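Local coordinates for protein glutathione reductase (Bartonella henselae, PDB 3O0H) that probably reduces glutathione disulfide to glutathione using NADPH, passing electrons through its bound FAD and a redox-active disulfide, at residues D176-S181 and D278-A283; V195-G200 and L282-V287; K216-H221 and S248-A253. One frame throughout, in Å; residues are numbered along the deposited sequence. Where two conformers were deposited one is given.

Interaction 1. Residues D176-S181 and D278-A283; sequences DLCLTS and DRVMLA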
loop_
_atom_site.group_PDB
_atom_site.type_symbol
_atom_site.label_atom_id
_atom_site.label_comp_id
_atom_site.label_asym_id
_atom_site.label_seq_id
_atom_site.Cartn_x
_atom_site.Cartn_y
_atom_site.Cartn_z
ATOM N N ASP B 176 20.305 25.664 24.111
ATOM C CA ASP B 176 19.092 25.855 24.890
ATOM C C ASP B 176 18.092 26.776 24.217
ATOM O O ASP B 176 16.902 26.773 24.553
ATOM C CB ASP B 176 19.402 26.308 26.324
ATOM C CG ASP B 176 20.232 27.628 26.422
ATOM O OD1 ASP B 176 20.708 28.199 25.412
ATOM O OD2 ASP B 176 20.425 28.090 27.580
ATOM N N LEU B 177 18.568 27.522 23.230
ATOM C CA LEU B 177 17.686 28.293 22.370
ATOM C C LEU B 177 16.968 27.440 21.310
ATOM O O LEU B 177 16.090 27.945 20.609
ATOM C CB LEU B 177 18.481 29.377 21.655
ATOM C CG LEU B 177 19.327 30.351 22.475
ATOM C CD1 LEU B 177 20.135 31.156 21.489
ATOM C CD2 LEU B 177 18.483 31.258 23.356
ATOM N N CYS B 178 17.378 26.186 21.126
ATOM C CA CYS B 178 16.803 25.387 20.072
ATOM C C CYS B 178 15.647 24.525 20.580
ATOM O O CYS B 178 15.575 24.185 21.755
ATOM C CB CYS B 178 17.846 24.484 19.444
ATOM S SG CYS B 178 19.261 25.409 18.748
ATOM N N LEU B 179 14.783 24.165 19.642
ATOM C CA LEU B 179 13.676 23.264 19.875
ATOM C C LEU B 179 14.153 21.845 19.685
ATOM O O LEU B 179 15.143 21.604 18.961
ATOM C CB LEU B 179 12.602 23.498 18.812
ATOM C CG LEU B 179 11.910 24.854 18.703
ATOM C CD1 LEU B 179 11.230 24.942 17.330
ATOM C CD2 LEU B 179 10.915 25.089 19.783
ATOM N N THR B 180 13.432 20.910 20.296
ATOM C CA THR B 180 13.581 19.507 19.958
ATOM C C THR B 180 12.216 18.923 19.527
ATOM O O THR B 180 11.197 19.660 19.456
ATOM C CB THR B 180 14.111 18.736 21.149
ATOM O OG1 THR B 180 13.078 18.608 22.132
ATOM C CG2 THR B 180 15.366 19.453 21.748
ATOM N N SER B 181 12.181 17.603 19.282
ATOM C CA SER B 181 10.936 16.954 18.898
ATOM C C SER B 181 9.933 17.083 20.036
ATOM O O SER B 181 8.721 17.006 19.797
ATOM C CB SER B 181 11.131 15.458 18.527
ATOM O OG SER B 181 11.710 14.757 19.589
ATOM N N ASP B 278 13.841 31.575 11.646
ATOM C CA ASP B 278 12.902 31.876 12.718
ATOM C C ASP B 278 12.980 30.879 13.889
ATOM O O ASP B 278 12.858 31.260 15.042
ATOM C CB ASP B 278 11.470 31.898 12.189
ATOM C CG ASP B 278 11.098 33.198 11.492
ATOM O OD1 ASP B 278 11.918 34.188 11.428
ATOM O OD2 ASP B 278 9.913 33.244 11.052
ATOM N N ARG B 279 13.180 29.601 13.579
ATOM C CA ARG B 279 13.314 28.558 14.601
ATOM C C ARG B 279 14.426 27.613 14.177
ATOM O O ARG B 279 14.738 27.509 12.998
ATOM C CB ARG B 279 12.025 27.770 14.742
ATOM C CG ARG B 279 10.824 28.569 15.216
ATOM C CD ARG B 279 10.969 29.017 16.678
ATOM N NE ARG B 279 9.812 29.769 17.171
ATOM C CZ ARG B 279 9.789 31.085 17.428
ATOM N NH1 ARG B 279 10.848 31.861 17.203
ATOM N NH2 ARG B 279 8.682 31.652 17.890
ATOM N N VAL B 280 15.017 26.957 15.166
ATOM C CA VAL B 280 16.069 26.004 14.965
ATOM C C VAL B 280 15.681 24.728 15.733
ATOM O O VAL B 280 15.416 24.789 16.931
ATOM C CB VAL B 280 17.386 26.525 15.495
ATOM C CG1 VAL B 280 18.480 25.468 15.281
ATOM C CG2 VAL B 280 17.749 27.861 14.829
ATOM N N MET B 281 15.606 23.587 15.034
ATOM C CA MET B 281 15.282 22.326 15.708
ATOM C C MET B 281 16.466 21.396 15.702
ATOM O O MET B 281 17.080 21.178 14.669
ATOM C CB MET B 281 14.108 21.634 15.002
ATOM C CG MET B 281 13.633 20.338 15.653
ATOM S SD MET B 281 12.694 19.308 14.498
ATOM C CE MET B 281 12.371 17.886 15.587
ATOM N N LEU B 282 16.781 20.825 16.859
ATOM C CA LEU B 282 17.826 19.826 16.937
ATOM C C LEU B 282 17.207 18.421 16.813
ATOM O O LEU B 282 16.301 18.062 17.576
ATOM C CB LEU B 282 18.589 19.946 18.236
ATOM C CG LEU B 282 19.268 21.305 18.486
ATOM C CD1 LEU B 282 19.775 21.321 19.886
ATOM C CD2 LEU B 282 20.398 21.635 17.478
ATOM N N ALA B 283 17.740 17.618 15.896
ATOM C CA ALA B 283 17.312 16.242 15.728
ATOM C C ALA B 283 18.542 15.369 15.634
ATOM O O ALA B 283 18.780 14.750 14.605
ATOM C CB ALA B 283 16.457 16.110 14.451
HETATM O O HOH W 1 14.533 28.023 18.013
HETATM O O HOH W 2 14.528 16.291 18.539
#
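C178 lays its side chain against two residues of strand 279-282 at once: its CB sits 3.6 Å from CG of L282, and its SG lies 3.6 Å from CG1 of V280. The sulfur swings back beside its own backbone N (chi1 -58°), which brings it over the V280 methyl while CB stays against the leucine. V280 and L282 thus form one apolar patch, and the cysteine covers it. L179 turns to the other face, where its side chain crosses that of R279 at a slant, CD1 of L179 lying 3.9 Å from CB of R279. The arginine chain bends just beyond CB, and its NH1 bonds to the carbonyl O of its neighbour D278. M281 runs out straight on this same face, with CG opposite the backbone N (chi1 -177°), and its terminal methyl CE stops 3.7 Å from S181 N. Between these two faces the backbone of L179 makes both direct bonds of the contact: its N donates to V280 O at 2.9 Å and its O accepts from L282 N at 2.8 Å, so M281 is straddled. The two chains diverge by 65°, and water fills in at both ends. What results is a single-residue bridge along the edge of strand 279-282 that faces away from strand 193-197. It satisfies V280 O and L282 N directly, and V280 N and L282 O through waters shared with L177 O and S181 N, while apolar contacts on both faces hold the loop against the strand; S181 at its end also touches FAD.

Interaction 2. Residues V195-G200 and L282-V287; sequences VIVGGG and LATGRV. With FAD (flavin-adenine dinucleotide), chain H.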
loop_
_atom_site.group_PDB
_atom_site.type_symbol
_atom_site.label_atom_id
_atom_site.label_comp_id
_atom_site.label_asym_id
_atom_site.label_seq_id
_atom_site.Cartn_x
_atom_site.Cartn_y
_atom_site.Cartn_z
ATOM N N VAL B 195 15.659 25.981 10.567
ATOM C CA VAL B 195 16.874 25.181 10.400
ATOM C C VAL B 195 16.690 23.881 11.197
ATOM O O VAL B 195 16.296 23.927 12.369
ATOM C CB VAL B 195 18.136 25.915 10.870
ATOM C CG1 VAL B 195 19.339 24.959 10.875
ATOM C CG2 VAL B 195 18.421 27.146 10.002
ATOM N N ILE B 196 16.917 22.741 10.545
ATOM C CA ILE B 196 16.806 21.396 11.197
ATOM C C ILE B 196 18.232 20.897 11.279
ATOM O O ILE B 196 18.878 20.767 10.228
ATOM C CB ILE B 196 16.046 20.369 10.344
ATOM C CG1 ILE B 196 14.665 20.845 9.844
ATOM C CG2 ILE B 196 15.951 18.963 11.075
ATOM C CD1 ILE B 196 13.787 21.299 10.889
ATOM N N VAL B 197 18.720 20.599 12.494
ATOM C CA VAL B 197 20.059 20.062 12.673
ATOM C C VAL B 197 20.016 18.535 12.847
ATOM O O VAL B 197 19.646 18.032 13.919
ATOM C CB VAL B 197 20.771 20.680 13.907
ATOM C CG1 VAL B 197 22.249 20.213 13.972
ATOM C CG2 VAL B 197 20.631 22.231 13.897
ATOM N N GLY B 198 20.405 17.814 11.800
ATOM C CA GLY B 198 20.462 16.355 11.842
ATOM C C GLY B 198 19.762 15.752 10.643
ATOM O O GLY B 198 18.677 16.155 10.303
ATOM N N GLY B 199 20.436 14.834 9.974
ATOM C CA GLY B 199 19.926 14.171 8.779
ATOM C C GLY B 199 19.580 12.694 8.949
ATOM O O GLY B 199 19.595 11.931 7.977
ATOM N N GLY B 200 19.228 12.303 10.161
ATOM C CA GLY B 200 18.579 11.013 10.376
ATOM C C GLY B 200 17.088 11.135 10.077
ATOM O O GLY B 200 16.611 12.162 9.606
ATOM N N LEU B 282 16.781 20.825 16.859
ATOM C CA LEU B 282 17.826 19.826 16.937
ATOM C C LEU B 282 17.207 18.421 16.813
ATOM O O LEU B 282 16.301 18.062 17.576
ATOM C CB LEU B 282 18.589 19.946 18.236
ATOM C CG LEU B 282 19.268 21.305 18.486
ATOM C CD1 LEU B 282 19.775 21.321 19.886
ATOM C CD2 LEU B 282 20.398 21.635 17.478
ATOM N N ALA B 283 17.740 17.618 15.896
ATOM C CA ALA B 283 17.312 16.242 15.728
ATOM C C ALA B 283 18.542 15.369 15.634
ATOM O O ALA B 283 18.780 14.750 14.605
ATOM C CB ALA B 283 16.457 16.110 14.451
ATOM N N THR B 284 19.317 15.325 16.702
ATOM C CA THR B 284 20.692 14.820 16.649
ATOM C C THR B 284 20.897 13.487 17.375
ATOM O O THR B 284 22.046 13.015 17.515
ATOM C CB THR B 284 21.647 15.851 17.233
ATOM O OG1 THR B 284 21.217 16.188 18.558
ATOM C CG2 THR B 284 21.627 17.120 16.339
ATOM N N GLY B 285 19.794 12.880 17.820
ATOM C CA GLY B 285 19.817 11.515 18.379
ATOM C C GLY B 285 19.174 11.441 19.768
ATOM O O GLY B 285 19.098 12.462 20.502
ATOM N N ARG B 286 18.747 10.230 20.120
ATOM C CA ARG B 286 18.178 9.917 21.415
ATOM C C ARG B 286 18.943 8.755 22.004
ATOM O O ARG B 286 19.319 7.829 21.293
ATOM C CB ARG B 286 16.699 9.516 21.236
ATOM C CG ARG B 286 15.806 10.611 20.628
ATOM C CD ARG B 286 14.451 10.028 20.181
ATOM N NE ARG B 286 13.671 9.506 21.295
ATOM C CZ ARG B 286 13.010 10.233 22.194
ATOM N NH1 ARG B 286 13.052 11.564 22.179
ATOM N NH2 ARG B 286 12.299 9.618 23.147
ATOM N N VAL B 287 19.173 8.804 23.294
ATOM C CA VAL B 287 19.910 7.758 23.995
ATOM C C VAL B 287 19.028 7.162 25.118
ATOM O O VAL B 287 18.104 7.809 25.563
ATOM C CB VAL B 287 21.196 8.313 24.532
ATOM C CG1 VAL B 287 22.151 8.654 23.349
ATOM C CG2 VAL B 287 20.948 9.563 25.439
HETATM P PA FAD H . 8.601 5.485 25.623
HETATM O O1A FAD H . 9.488 6.645 25.287
HETATM O O2A FAD H . 7.415 5.328 24.711
HETATM O O5B FAD H . 8.080 5.529 27.133
HETATM C C5B FAD H . 8.894 5.840 28.244
HETATM C C4B FAD H . 7.979 6.526 29.237
HETATM O O4B FAD H . 8.570 6.578 30.527
HETATM C C3B FAD H . 7.629 7.963 28.867
HETATM O O3B FAD H . 6.210 8.146 28.889
HETATM C C2B FAD H . 8.294 8.804 29.940
HETATM O O2B FAD H . 7.521 9.939 30.249
HETATM C C1B FAD H . 8.339 7.894 31.120
HETATM N N9A FAD H . 9.448 7.941 32.086
HETATM C C8A FAD H . 10.787 7.933 31.827
HETATM N N7A FAD H . 11.442 7.836 32.995
HETATM C C5A FAD H . 10.506 7.776 33.988
HETATM C C6A FAD H . 10.589 7.594 35.344
HETATM N N6A FAD H . 11.760 7.504 35.994
HETATM N N1A FAD H . 9.433 7.539 36.082
HETATM C C2A FAD H . 8.217 7.620 35.446
HETATM N N3A FAD H . 8.127 7.765 34.102
HETATM C C4A FAD H . 9.271 7.794 33.404
HETATM N N1 FAD H . 9.026 4.648 16.288
HETATM C C2 FAD H . 8.395 3.924 15.297
HETATM O O2 FAD H . 8.288 2.672 15.338
HETATM N N3 FAD H . 7.867 4.573 14.251
HETATM C C4 FAD H . 7.893 5.953 14.134
HETATM O O4 FAD H . 7.336 6.451 13.147
HETATM C C4X FAD H . 8.528 6.693 15.131
HETATM N N5 FAD H . 8.576 8.060 15.087
HETATM C C5X FAD H . 9.188 8.743 16.138
HETATM C C6 FAD H . 9.240 10.124 16.064
HETATM C C7 FAD H . 9.824 10.862 17.085
HETATM C C7M FAD H . 9.842 12.376 16.964
HETATM C C8 FAD H . 10.352 10.213 18.184
HETATM C C8M FAD H . 11.031 10.992 19.292
HETATM C C9 FAD H . 10.328 8.825 18.252
HETATM C C9A FAD H . 9.746 8.084 17.217
HETATM N N10 FAD H . 9.687 6.702 17.242
HETATM C C10 FAD H . 9.067 6.019 16.225
HETATM C "C1'" FAD H . 10.267 5.909 18.347
HETATM C "C2'" FAD H . 9.265 5.485 19.391
HETATM O "O2'" FAD H . 8.698 6.644 19.970
HETATM C "C3'" FAD H . 9.995 4.686 20.439
HETATM O "O3'" FAD H . 10.814 3.666 19.895
HETATM C "C4'" FAD H . 9.021 4.156 21.468
HETATM O "O4'" FAD H . 8.290 5.259 22.011
HETATM C "C5'" FAD H . 9.757 3.450 22.600
HETATM O "O5'" FAD H . 8.816 2.891 23.543
HETATM P P FAD H . 9.330 2.760 25.058
HETATM O O1P FAD H . 8.306 2.005 25.875
HETATM O O2P FAD H . 10.709 2.136 25.072
HETATM O O3P FAD H . 9.582 4.216 25.631
#
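V197 meets L282 and T284 with separate methyls, and it buries the most surface in this contact. CG2 of V197 lies 3.6 Å from CD2 of L282, the two side chains running alongside each other and pointing the same way. CG1, set opposite the backbone N (chi1 -173°), faces CG2 of T284 at 3.9 Å. The T284 hydroxyl is taken by N169. A283 provides the polar link: its N donates to V197 O at 2.8 Å, from a position tilted 24° off the carbonyl plane, and its CB rests loosely near CG2 of I196. The bond prolongs the parallel pairing just as both strands give way to loops. Next along, G198 has no side chain, so the carbonyl O of A283 comes within 3.6 Å of its CA. G198 and G200 belong to a GxGxxG sequence between strand and helix, consistent with the NADPH-binding fingerprint of this family. Beyond the contact, R286 lays one face of its guanidinium against methyl C8M of FAD, with NH1 3.6 Å from that carbon. The contact thus rests on a single backbone bond and the methyl packing of V197, which join the glycine-rich turn to the chain that continues to R286 beside the flavin.

Interaction 3. Residues K216-H221 and S248-A253; sequences KTTLLH and SIIYEA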
loop_
_atom_site.group_PDB
_atom_site.type_symbol
_atom_site.label_atom_id
_atom_site.label_comp_id
_atom_site.label_asym_id
_atom_site.label_seq_id
_atom_site.Cartn_x
_atom_site.Cartn_y
_atom_site.Cartn_z
ATOM N N LYS B 216 10.402 28.028 4.551
ATOM C CA LYS B 216 11.729 27.937 3.969
ATOM C C LYS B 216 12.637 27.118 4.866
ATOM O O LYS B 216 12.947 27.521 5.998
ATOM C CB LYS B 216 12.318 29.328 3.689
ATOM C CG LYS B 216 13.756 29.309 3.090
ATOM C CD LYS B 216 13.832 28.800 1.643
ATOM C CE LYS B 216 15.285 28.293 1.279
ATOM N NZ LYS B 216 15.590 26.838 1.678
ATOM N N THR B 217 13.107 25.982 4.354
ATOM C CA THR B 217 13.671 24.930 5.208
ATOM C C THR B 217 15.120 24.667 4.831
ATOM O O THR B 217 15.445 24.509 3.650
ATOM C CB THR B 217 12.841 23.646 5.105
ATOM O OG1 THR B 217 11.481 23.929 5.486
ATOM C CG2 THR B 217 13.430 22.487 5.989
ATOM N N THR B 218 15.988 24.657 5.831
ATOM C CA THR B 218 17.388 24.252 5.669
ATOM C C THR B 218 17.694 23.069 6.598
ATOM O O THR B 218 17.355 23.092 7.788
ATOM C CB THR B 218 18.341 25.363 5.999
ATOM O OG1 THR B 218 18.050 26.512 5.175
ATOM C CG2 THR B 218 19.835 24.946 5.672
ATOM N N LEU B 219 18.287 22.017 6.042
ATOM C CA LEU B 219 18.675 20.855 6.854
ATOM C C LEU B 219 20.215 20.803 6.894
ATOM O O LEU B 219 20.867 20.927 5.853
ATOM C CB LEU B 219 18.070 19.572 6.283
ATOM C CG LEU B 219 18.290 18.323 7.143
ATOM C CD1 LEU B 219 17.211 17.246 6.956
ATOM C CD2 LEU B 219 19.657 17.745 6.820
ATOM N N LEU B 220 20.785 20.649 8.092
ATOM C CA LEU B 220 22.217 20.544 8.274
ATOM C C LEU B 220 22.511 19.102 8.631
ATOM O O LEU B 220 21.798 18.470 9.445
ATOM C CB LEU B 220 22.738 21.490 9.360
ATOM C CG LEU B 220 22.245 22.950 9.299
ATOM C CD1 LEU B 220 22.678 23.813 10.504
ATOM C CD2 LEU B 220 22.684 23.561 8.000
ATOM N N HIS B 221 23.570 18.582 8.030
ATOM C CA HIS B 221 24.013 17.233 8.307
ATOM C C HIS B 221 25.533 17.187 8.403
ATOM O O HIS B 221 26.237 17.752 7.524
ATOM C CB HIS B 221 23.526 16.300 7.202
ATOM C CG HIS B 221 23.971 14.883 7.382
ATOM N ND1 HIS B 221 23.510 14.090 8.405
ATOM C CD2 HIS B 221 24.808 14.112 6.661
ATOM C CE1 HIS B 221 24.053 12.884 8.313
ATOM N NE2 HIS B 221 24.846 12.872 7.263
ATOM N N SER B 248 17.098 23.308 1.283
ATOM C CA SER B 248 18.536 23.456 1.291
ATOM C C SER B 248 19.118 22.420 2.212
ATOM O O SER B 248 18.714 22.327 3.342
ATOM C CB SER B 248 18.911 24.831 1.833
ATOM O OG SER B 248 18.556 25.804 0.900
ATOM N N ILE B 249 20.062 21.636 1.712
ATOM C CA ILE B 249 20.752 20.667 2.514
ATOM C C ILE B 249 22.228 21.009 2.487
ATOM O O ILE B 249 22.868 21.074 1.427
ATOM C CB ILE B 249 20.516 19.227 2.024
ATOM C CG1 ILE B 249 19.019 18.908 1.925
ATOM C CG2 ILE B 249 21.242 18.277 2.957
ATOM C CD1 ILE B 249 18.707 17.364 1.495
ATOM N N ILE B 250 22.748 21.287 3.664
ATOM C CA ILE B 250 24.108 21.618 3.834
ATOM C C ILE B 250 24.804 20.442 4.508
ATOM O O ILE B 250 24.462 20.077 5.641
ATOM C CB ILE B 250 24.295 22.886 4.694
ATOM C CG1 ILE B 250 23.510 24.064 4.108
ATOM C CG2 ILE B 250 25.783 23.298 4.724
ATOM C CD1 ILE B 250 23.742 25.345 4.837
ATOM N N TYR B 251 25.836 19.929 3.837
ATOM C CA TYR B 251 26.598 18.808 4.346
ATOM C C TYR B 251 27.932 19.235 4.959
ATOM O O TYR B 251 28.355 20.369 4.821
ATOM C CB TYR B 251 26.831 17.805 3.224
ATOM C CG TYR B 251 25.605 17.065 2.830
ATOM C CD1 TYR B 251 25.000 16.191 3.739
ATOM C CD2 TYR B 251 25.031 17.206 1.570
ATOM C CE1 TYR B 251 23.865 15.507 3.423
ATOM C CE2 TYR B 251 23.872 16.492 1.245
ATOM C CZ TYR B 251 23.309 15.636 2.178
ATOM O OH TYR B 251 22.152 14.910 1.956
ATOM N N GLU B 252 28.569 18.284 5.636
ATOM C CA GLU B 252 29.787 18.460 6.385
ATOM C C GLU B 252 29.641 19.618 7.380
ATOM O O GLU B 252 30.587 20.347 7.662
ATOM C CB GLU B 252 30.970 18.636 5.430
ATOM C CG GLU B 252 31.006 17.556 4.276
ATOM C CD GLU B 252 31.332 16.110 4.735
ATOM O OE1 GLU B 252 31.906 15.969 5.844
ATOM O OE2 GLU B 252 31.002 15.132 3.964
ATOM N N ALA B 253 28.427 19.754 7.902
ATOM C CA ALA B 253 28.025 20.913 8.684
ATOM C C ALA B 253 28.030 20.546 10.183
ATOM O O ALA B 253 27.297 19.664 10.604
ATOM C CB ALA B 253 26.612 21.379 8.251
#
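A beta-alpha-beta unit brings K216-H221 beside S248-A253: helix 232-245 carries the chain from one parallel strand to its neighbour, and the strand axes lie 4.7 Å apart at an angle of 19°. T218, L219 and L220 pair with S248, I249 and I250. The central backbone bonds are L219 N to S248 O at 2.8 Å and I250 N to L219 O at 2.9 Å. On one face L220 and I250 lie side by side, with CD2 of the leucine 3.7 Å from CB of the isoleucine. At the C-terminal end two rings meet rim to rim with their planes at 90°. With CG of H221 anti to its backbone N (chi1 178°), the imidazole reaches out to the tyrosine edge. There its CD2 lies in the plane of the Y251 ring, 3.6 Å from CD1 of Y251. CG2 of I249 sits over one face of the tyrosine ring, toward its rim. The chain then turns back, and A253 N donates to H221 O at 3.0 Å from well above the carbonyl plane. Strand 248-250 is outermost in the sheet, and strand 193-197 flanks strand 216-220 on its other side. I249 packs on helix 232-245, whose N239 bonds the Y251 hydroxyl; L219 reaches helix 201-212, while L220 and A253 rest on strand 264-269.

Of the segments in these contacts, loop 176-181 comes first, then strand 193-197 with its glycine turn, helix 201-212 and strand 216-220. Interaction 3 closes the shortest loop, through helix 232-245. Interaction 1 opens earlier than interaction 2, and their closing ends are staggered along one run, 278-283 and then 282-287, sharing L282 and A283; the two loops therefore cross, with interaction 3 nested inside both. Backbone bonds of M281 to V195 and V197 link interactions 1 and 2. I196 bonds to T218 and L220, and G198, just past the strand end, probably bonds to L220 O. The three contacts thus tie together the whole four-stranded parallel sheet, from strand 248-250 to the covering loop.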